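Local coordinates for protein putative dehydratase (PDB 2POZ) that is of unknown function but belongs to the mandelate racemase/muconate lactonizing enzyme branch of the enolase superfamily and is probably a lyase of the dehydratase kind, at residues Y159-R164 with E183-R188; R188-R193 with G223-C228. All coordinates share one frame; numbering follows the deposited sequence.

Contact 1. Residues Y159-R164 with E183-R188; sequences YPLAQR and ELAYRR
The guanidinium of Arg188 meets the loop after strand 155-158 with its edge: the carbonyl oxygens of Pro160 and Ala162 both lie close to its plane, while Leu184 CG sits 4.2 Å above one face, offset toward the rim. Three hydrogen bonds leave that edge. Arg188 NH1 gives one to Pro160 O at 2.8 Å, arriving from above the carbonyl plane, 57° out of it. Ala162 O is gripped end-on by two nitrogens: Arg188 NH1 reaches Ala162 O at 2.8 Å, on a lone pair in the carbonyl plane, and Arg188 NH2 at 3.0 Å, tilted from that plane. One carbonyl thus takes two donors and NH1 serves two carbonyls, which fixes the rotation of the guanidinium and holds the turn from Pro160 to Ala162 against the helix. The side chain gets there fully stretched from CG to NE (chi2 173°, chi3 172°), and Arg188 CD passes 3.5 Å from Pro160 O. NH2 also forms a salt bridge with Asp136, so the positive charge of this buried arginine is probably balanced there. One turn back on the helix, Ala185 points at the loop; its CB lies 3.6 Å from Pro160 O and 3.8 Å from Leu161 CD2, and the small methyl lets the loop come close. Helix 179-196 here packs against the loop linking strand 155-158 to the short hairpin 163-165/168-170, within the barrel domain, with Phe141 of helix 138-144 against Arg188 and Phe218 of helix 212-222 against Ala185.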
ATOM      1  N   TYR A 159      13.667  21.518 -26.074  1.00 16.09           N
ATOM      2  CA  TYR A 159      14.051  20.111 -25.983  1.00 14.92           C
ATOM      3  C   TYR A 159      15.568  20.097 -26.177  1.00 15.71           C
ATOM      4  O   TYR A 159      16.060  20.384 -27.265  1.00 19.48           O
ATOM      5  CB  TYR A 159      13.343  19.338 -27.106  1.00 14.33           C
ATOM      6  CG  TYR A 159      13.697  17.873 -27.213  1.00 16.13           C
ATOM      7  CD1 TYR A 159      13.315  16.962 -26.223  1.00 14.49           C
ATOM      8  CD2 TYR A 159      14.397  17.390 -28.322  1.00 16.22           C
ATOM      9  CE1 TYR A 159      13.617  15.602 -26.335  1.00 13.68           C
ATOM     10  CE2 TYR A 159      14.705  16.033 -28.447  1.00 15.94           C
ATOM     11  CZ  TYR A 159      14.308  15.146 -27.449  1.00 13.96           C
ATOM     12  OH  TYR A 159      14.582  13.808 -27.589  1.00 12.86           O
ATOM     13  N   PRO A 160      16.330  19.764 -25.124  1.00 15.22           N
ATOM     14  CA  PRO A 160      17.792  19.745 -25.224  1.00 12.72           C
ATOM     15  C   PRO A 160      18.443  18.414 -25.569  1.00 13.24           C
ATOM     16  O   PRO A 160      19.674  18.318 -25.598  1.00 12.03           O
ATOM     17  CB  PRO A 160      18.213  20.211 -23.843  1.00 15.95           C
ATOM     18  CG  PRO A 160      17.246  19.442 -22.969  1.00 13.45           C
ATOM     19  CD  PRO A 160      15.906  19.611 -23.717  1.00 14.88           C
ATOM     20  N   LEU A 161      17.639  17.394 -25.846  1.00 13.30           N
ATOM     21  CA  LEU A 161      18.187  16.073 -26.131  1.00 12.85           C
ATOM     22  C   LEU A 161      18.274  15.662 -27.605  1.00 14.41           C
ATOM     23  O   LEU A 161      18.578  14.507 -27.902  1.00 12.66           O
ATOM     24  CB  LEU A 161      17.382  15.016 -25.347  1.00 12.60           C
ATOM     25  CG  LEU A 161      17.137  15.273 -23.851  1.00 10.57           C
ATOM     26  CD1 LEU A 161      16.312  14.126 -23.240  1.00  8.51           C
ATOM     27  CD2 LEU A 161      18.485  15.417 -23.121  1.00 10.74           C
ATOM     28  N   ALA A 162      18.026  16.584 -28.531  1.00 16.45           N
ATOM     29  CA  ALA A 162      18.067  16.228 -29.958  1.00 20.51           C
ATOM     30  C   ALA A 162      19.472  15.847 -30.435  1.00 23.32           C
ATOM     31  O   ALA A 162      20.467  16.442 -30.019  1.00 23.64           O
ATOM     32  CB  ALA A 162      17.519  17.372 -30.812  1.00 17.69           C
ATOM     33  N   GLN A 163      19.538  14.852 -31.311  1.00 24.62           N
ATOM     34  CA  GLN A 163      20.806  14.392 -31.852  1.00 28.46           C
ATOM     35  C   GLN A 163      20.823  14.638 -33.363  1.00 29.44           C
ATOM     36  O   GLN A 163      19.832  14.390 -34.045  1.00 26.59           O
ATOM     37  CB  GLN A 163      20.998  12.887 -31.620  1.00 30.43           C
ATOM     38  CG  GLN A 163      20.363  12.290 -30.373  1.00 35.11           C
ATOM     39  CD  GLN A 163      21.058  12.690 -29.089  1.00 38.20           C
ATOM     40  OE1 GLN A 163      22.273  12.917 -29.061  1.00 37.40           O
ATOM     41  NE2 GLN A 163      20.290  12.756 -28.006  1.00 40.96           N
ATOM     42  N   ARG A 164      21.950  15.108 -33.888  1.00 31.45           N
ATOM     43  CA  ARG A 164      22.078  15.356 -35.325  1.00 34.62           C
ATOM     44  C   ARG A 164      22.407  14.034 -36.022  1.00 35.35           C
ATOM     45  O   ARG A 164      23.457  13.450 -35.767  1.00 35.02           O
ATOM     46  CB  ARG A 164      23.200  16.367 -35.586  1.00 37.83           C
ATOM     47  CG  ARG A 164      23.146  17.022 -36.960  1.00 42.07           C
ATOM     48  CD  ARG A 164      22.332  18.312 -36.915  1.00 46.21           C
ATOM     49  NE  ARG A 164      22.080  18.880 -38.238  1.00 48.85           N
ATOM     50  CZ  ARG A 164      21.525  20.072 -38.448  1.00 51.00           C
ATOM     51  NH1 ARG A 164      21.165  20.833 -37.423  1.00 50.54           N
ATOM     52  NH2 ARG A 164      21.318  20.502 -39.688  1.00 52.67           N
ATOM     53  N   GLU A 183      26.535  15.304 -21.855  1.00 15.68           N
ATOM     54  CA  GLU A 183      27.244  16.517 -21.436  1.00 16.55           C
ATOM     55  C   GLU A 183      26.831  17.681 -22.327  1.00 15.76           C
ATOM     56  O   GLU A 183      26.655  18.807 -21.863  1.00 13.40           O
ATOM     57  CB  GLU A 183      28.758  16.308 -21.533  1.00 17.06           C
ATOM     58  CG  GLU A 183      29.601  17.584 -21.417  1.00 20.20           C
ATOM     59  CD  GLU A 183      29.483  18.284 -20.067  1.00 22.10           C
ATOM     60  OE1 GLU A 183      28.966  17.675 -19.104  1.00 23.58           O
ATOM     61  OE2 GLU A 183      29.932  19.450 -19.965  1.00 22.05           O
ATOM     62  N   LEU A 184      26.683  17.394 -23.616  1.00 15.80           N
ATOM     63  CA  LEU A 184      26.280  18.400 -24.583  1.00 16.70           C
ATOM     64  C   LEU A 184      24.859  18.880 -24.253  1.00 16.76           C
ATOM     65  O   LEU A 184      24.546  20.064 -24.381  1.00 16.38           O
ATOM     66  CB  LEU A 184      26.353  17.791 -25.987  1.00 20.94           C
ATOM     67  CG  LEU A 184      26.170  18.646 -27.243  1.00 25.03           C
ATOM     68  CD1 LEU A 184      24.709  18.890 -27.465  1.00 27.98           C
ATOM     69  CD2 LEU A 184      26.946  19.949 -27.116  1.00 25.78           C
ATOM     70  N   ALA A 185      24.006  17.959 -23.813  1.00 14.53           N
ATOM     71  CA  ALA A 185      22.633  18.308 -23.458  1.00 14.85           C
ATOM     72  C   ALA A 185      22.677  19.339 -22.333  1.00 13.43           C
ATOM     73  O   ALA A 185      21.959  20.339 -22.355  1.00 14.11           O
ATOM     74  CB  ALA A 185      21.874  17.064 -22.996  1.00 13.58           C
ATOM     75  N   TYR A 186      23.533  19.085 -21.350  1.00 12.53           N
ATOM     76  CA  TYR A 186      23.674  19.989 -20.222  1.00 12.09           C
ATOM     77  C   TYR A 186      24.180  21.369 -20.658  1.00 11.79           C
ATOM     78  O   TYR A 186      23.696  22.397 -20.174  1.00 10.80           O
ATOM     79  CB  TYR A 186      24.637  19.400 -19.190  1.00 11.21           C
ATOM     80  CG  TYR A 186      25.052  20.407 -18.143  1.00 13.08           C
ATOM     81  CD1 TYR A 186      24.175  20.795 -17.131  1.00 11.56           C
ATOM     82  CD2 TYR A 186      26.310  21.014 -18.200  1.00 13.59           C
ATOM     83  CE1 TYR A 186      24.541  21.770 -16.197  1.00 17.30           C
ATOM     84  CE2 TYR A 186      26.685  21.988 -17.278  1.00 16.70           C
ATOM     85  CZ  TYR A 186      25.801  22.360 -16.282  1.00 18.77           C
ATOM     86  OH  TYR A 186      26.182  23.317 -15.371  1.00 23.86           O
ATOM     87  N   ARG A 187      25.153  21.385 -21.567  1.00 11.99           N
ATOM     88  CA  ARG A 187      25.721  22.637 -22.055  1.00 14.10           C
ATOM     89  C   ARG A 187      24.681  23.438 -22.824  1.00 14.08           C
ATOM     90  O   ARG A 187      24.697  24.667 -22.796  1.00 14.42           O
ATOM     91  CB  ARG A 187      26.942  22.369 -22.947  1.00 16.01           C
ATOM     92  CG  ARG A 187      28.115  21.744 -22.198  1.00 21.80           C
ATOM     93  CD  ARG A 187      28.642  22.677 -21.116  1.00 27.74           C
ATOM     94  NE  ARG A 187      29.557  21.998 -20.196  1.00 34.21           N
ATOM     95  CZ  ARG A 187      30.127  22.570 -19.139  1.00 36.31           C
ATOM     96  NH1 ARG A 187      29.885  23.843 -18.854  1.00 35.35           N
ATOM     97  NH2 ARG A 187      30.929  21.860 -18.356  1.00 39.31           N
ATOM     98  N   ARG A 188      23.777  22.745 -23.513  1.00 12.91           N
ATOM     99  CA  ARG A 188      22.729  23.426 -24.260  1.00 13.35           C
ATOM    100  C   ARG A 188      21.807  24.163 -23.289  1.00 14.17           C
ATOM    101  O   ARG A 188      21.430  25.313 -23.527  1.00 14.92           O
ATOM    102  CB  ARG A 188      21.906  22.428 -25.080  1.00 12.89           C
ATOM    103  CG  ARG A 188      22.600  21.857 -26.307  1.00 13.56           C
ATOM    104  CD  ARG A 188      21.737  20.754 -26.910  1.00 16.12           C
ATOM    105  NE  ARG A 188      22.228  20.273 -28.198  1.00 13.91           N
ATOM    106  CZ  ARG A 188      21.885  19.105 -28.733  1.00 17.37           C
ATOM    107  NH1 ARG A 188      21.056  18.301 -28.076  1.00 14.23           N
ATOM    108  NH2 ARG A 188      22.350  18.747 -29.930  1.00 14.14           N
TER

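Contact 2. Residues R188-R193 with G223-C228; sequences RVKAVR and GELDIC
Leu225 and Val189 cross obliquely, with Leu225 CD1 reaching Val189 CG1 at 3.6 Å. The same leucine methyl lies against the helix backbone, 3.7 Å from Lys190 N, and also meets Lys190 CB. Val189 carries CG1 anti to its backbone N, an arrangement that puts Val189 CG1 against both Leu225 CD1 and, at 4.1 Å, Ile227 CD1, the valine and isoleucine side chains standing at about a right angle. The amine of Lys190 is taken by a salt bridge with Asp194. This is packing between neighbouring beta-alpha units of the enolase-type barrel: helix 179-196 lies against the loop that leaves helix 212-222 and enters strand 227-231. Arg193, a turn further on, bends at chi2 and chi3 (50° and 73°) and sets the edge of its guanidinium against two successive carbonyls. Arg193 NE bonds to Leu225 O at 2.9 Å, nearly straight at 160°, and Arg193 NH2 bonds to Asp226 O at 2.8 Å; both oxygens lie near the guanidinium plane. NH2 also makes a weak bond to Leu225 O. Asp226 OD2 stands 3.9 Å from Arg193 NH2, off the guanidinium plane with no N-H aimed at it, so this salt bridge is long and purely electrostatic. An alanine in place of Arg193 would probably leave the carbonyls of Leu225 and Asp226 without these donors and let the loop shift against the helix. Arg193 NH1 hydrogen-bonds to the carbonyls of Gly197 and Ile200, in the chain between helix 179-196 and strand 201-205.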
ATOM      1  N   ARG A 188      23.777  22.745 -23.513  1.00 12.91           N
ATOM      2  CA  ARG A 188      22.729  23.426 -24.260  1.00 13.35           C
ATOM      3  C   ARG A 188      21.807  24.163 -23.289  1.00 14.17           C
ATOM      4  O   ARG A 188      21.430  25.313 -23.527  1.00 14.92           O
ATOM      5  CB  ARG A 188      21.906  22.428 -25.080  1.00 12.89           C
ATOM      6  CG  ARG A 188      22.600  21.857 -26.307  1.00 13.56           C
ATOM      7  CD  ARG A 188      21.737  20.754 -26.910  1.00 16.12           C
ATOM      8  NE  ARG A 188      22.228  20.273 -28.198  1.00 13.91           N
ATOM      9  CZ  ARG A 188      21.885  19.105 -28.733  1.00 17.37           C
ATOM     10  NH1 ARG A 188      21.056  18.301 -28.076  1.00 14.23           N
ATOM     11  NH2 ARG A 188      22.350  18.747 -29.930  1.00 14.14           N
ATOM     12  N   VAL A 189      21.438  23.498 -22.194  1.00 12.96           N
ATOM     13  CA  VAL A 189      20.564  24.120 -21.206  1.00 12.89           C
ATOM     14  C   VAL A 189      21.281  25.317 -20.569  1.00 11.97           C
ATOM     15  O   VAL A 189      20.692  26.388 -20.391  1.00 12.50           O
ATOM     16  CB  VAL A 189      20.142  23.105 -20.099  1.00 14.21           C
ATOM     17  CG1 VAL A 189      19.230  23.781 -19.087  1.00 12.43           C
ATOM     18  CG2 VAL A 189      19.416  21.921 -20.732  1.00 14.68           C
ATOM     19  N   LYS A 190      22.556  25.138 -20.244  1.00 13.01           N
ATOM     20  CA  LYS A 190      23.344  26.204 -19.639  1.00 14.53           C
ATOM     21  C   LYS A 190      23.521  27.382 -20.594  1.00 14.75           C
ATOM     22  O   LYS A 190      23.494  28.532 -20.167  1.00 14.66           O
ATOM     23  CB  LYS A 190      24.714  25.675 -19.202  1.00 16.90           C
ATOM     24  CG  LYS A 190      25.594  26.730 -18.520  1.00 20.32           C
ATOM     25  CD  LYS A 190      26.869  26.112 -17.963  1.00 22.51           C
ATOM     26  CE  LYS A 190      27.664  27.116 -17.138  1.00 24.77           C
ATOM     27  NZ  LYS A 190      28.202  28.225 -17.978  1.00 26.02           N
ATOM     28  N   ALA A 191      23.697  27.100 -21.883  1.00 14.10           N
ATOM     29  CA  ALA A 191      23.856  28.162 -22.869  1.00 14.60           C
ATOM     30  C   ALA A 191      22.575  28.995 -22.947  1.00 15.00           C
ATOM     31  O   ALA A 191      22.632  30.216 -23.103  1.00 13.75           O
ATOM     32  CB  ALA A 191      24.183  27.575 -24.235  1.00 14.37           C
ATOM     33  N   VAL A 192      21.423  28.336 -22.841  1.00 14.10           N
ATOM     34  CA  VAL A 192      20.146  29.041 -22.885  1.00 13.69           C
ATOM     35  C   VAL A 192      19.998  29.944 -21.660  1.00 14.65           C
ATOM     36  O   VAL A 192      19.567  31.093 -21.781  1.00 14.70           O
ATOM     37  CB  VAL A 192      18.945  28.053 -22.947  1.00 13.85           C
ATOM     38  CG1 VAL A 192      17.630  28.805 -22.776  1.00 11.59           C
ATOM     39  CG2 VAL A 192      18.941  27.333 -24.286  1.00 10.82           C
ATOM     40  N   ARG A 193      20.360  29.427 -20.487  1.00 13.84           N
ATOM     41  CA  ARG A 193      20.265  30.209 -19.259  1.00 15.26           C
ATOM     42  C   ARG A 193      21.195  31.417 -19.333  1.00 17.15           C
ATOM     43  O   ARG A 193      20.783  32.548 -19.054  1.00 17.34           O
ATOM     44  CB  ARG A 193      20.628  29.353 -18.038  1.00 14.27           C
ATOM     45  CG  ARG A 193      20.783  30.147 -16.727  1.00 13.97           C
ATOM     46  CD  ARG A 193      19.584  31.072 -16.474  1.00 12.50           C
ATOM     47  NE  ARG A 193      18.382  30.347 -16.075  1.00 14.09           N
ATOM     48  CZ  ARG A 193      17.148  30.837 -16.156  1.00 13.04           C
ATOM     49  NH1 ARG A 193      16.936  32.060 -16.632  1.00 13.92           N
ATOM     50  NH2 ARG A 193      16.117  30.109 -15.746  1.00 14.12           N
ATOM     51  N   GLY A 223      19.406  21.335 -12.227  1.00 19.26           N
ATOM     52  CA  GLY A 223      18.653  21.988 -11.171  1.00 21.45           C
ATOM     53  C   GLY A 223      19.195  23.345 -10.754  1.00 22.53           C
ATOM     54  O   GLY A 223      18.441  24.229 -10.354  1.00 22.46           O
ATOM     55  N   GLU A 224      20.509  23.505 -10.862  1.00 23.01           N
ATOM     56  CA  GLU A 224      21.180  24.744 -10.490  1.00 25.74           C
ATOM     57  C   GLU A 224      20.988  25.843 -11.537  1.00 24.24           C
ATOM     58  O   GLU A 224      21.368  26.991 -11.317  1.00 23.01           O
ATOM     59  CB  GLU A 224      22.675  24.474 -10.285  1.00 30.33           C
ATOM     60  CG  GLU A 224      22.997  23.458  -9.169  1.00 37.51           C
ATOM     61  CD  GLU A 224      22.352  22.084  -9.381  1.00 41.15           C
ATOM     62  OE1 GLU A 224      22.456  21.528 -10.500  1.00 43.70           O
ATOM     63  OE2 GLU A 224      21.747  21.554  -8.424  1.00 44.10           O
ATOM     64  N   LEU A 225      20.396  25.492 -12.674  1.00 21.28           N
ATOM     65  CA  LEU A 225      20.164  26.474 -13.727  1.00 21.26           C
ATOM     66  C   LEU A 225      18.795  27.153 -13.605  1.00 20.61           C
ATOM     67  O   LEU A 225      18.393  27.913 -14.485  1.00 21.20           O
ATOM     68  CB  LEU A 225      20.321  25.811 -15.100  1.00 18.65           C
ATOM     69  CG  LEU A 225      21.734  25.252 -15.316  1.00 18.66           C
ATOM     70  CD1 LEU A 225      21.827  24.527 -16.643  1.00 18.87           C
ATOM     71  CD2 LEU A 225      22.742  26.397 -15.258  1.00 18.33           C
ATOM     72  N   ASP A 226      18.094  26.869 -12.506  1.00 19.64           N
ATOM     73  CA  ASP A 226      16.776  27.446 -12.215  1.00 19.56           C
ATOM     74  C   ASP A 226      15.739  27.126 -13.287  1.00 17.77           C
ATOM     75  O   ASP A 226      15.357  27.978 -14.087  1.00 19.41           O
ATOM     76  CB  ASP A 226      16.898  28.966 -12.023  1.00 21.21           C
ATOM     77  CG  ASP A 226      15.597  29.606 -11.550  1.00 25.98           C
ATOM     78  OD1 ASP A 226      14.905  29.004 -10.699  1.00 27.23           O
ATOM     79  OD2 ASP A 226      15.272  30.720 -12.015  1.00 29.34           O
ATOM     80  N   ILE A 227      15.277  25.884 -13.273  1.00 18.06           N
ATOM     81  CA  ILE A 227      14.301  25.402 -14.241  1.00 16.62           C
ATOM     82  C   ILE A 227      12.874  25.476 -13.695  1.00 17.97           C
ATOM     83  O   ILE A 227      12.593  24.990 -12.603  1.00 16.85           O
ATOM     84  CB  ILE A 227      14.627  23.934 -14.633  1.00 14.84           C
ATOM     85  CG1 ILE A 227      16.089  23.824 -15.090  1.00 16.17           C
ATOM     86  CG2 ILE A 227      13.673  23.447 -15.707  1.00 14.59           C
ATOM     87  CD1 ILE A 227      16.462  24.732 -16.249  1.00 16.71           C
ATOM     88  N   CYS A 228      11.975  26.086 -14.461  1.00 19.02           N
ATOM     89  CA  CYS A 228      10.578  26.209 -14.049  1.00 20.39           C
ATOM     90  C   CYS A 228       9.996  24.792 -13.892  1.00 20.39           C
ATOM     91  O   CYS A 228       9.460  24.434 -12.839  1.00 18.55           O
ATOM     92  CB  CYS A 228       9.804  27.010 -15.097  1.00 22.02           C
ATOM     93  SG  CYS A 228       8.104  27.411 -14.643  1.00 26.72           S
TER

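Contact 1 closes before contact 2 opens along the chain, yet their centres are about 12 Å apart, because both use helix 179-196; they share Arg188 as an end residue, though its side chain works only in contact 1. Ala185 and Arg188 join the helix to the loop after strand 155-158, while Val189, Lys190 and Arg193 join it to the loop before strand 227-231. Those two strands lie on either side of strand 201-205 in the parallel sheet. The contacts also touch directly, Val189 CG2 packing 3.7 Å from Pro160 CB and Tyr186 CE1 lying 3.9 Å from Leu225 CD1. Together they fasten one outer helix of the barrel domain to its surroundings.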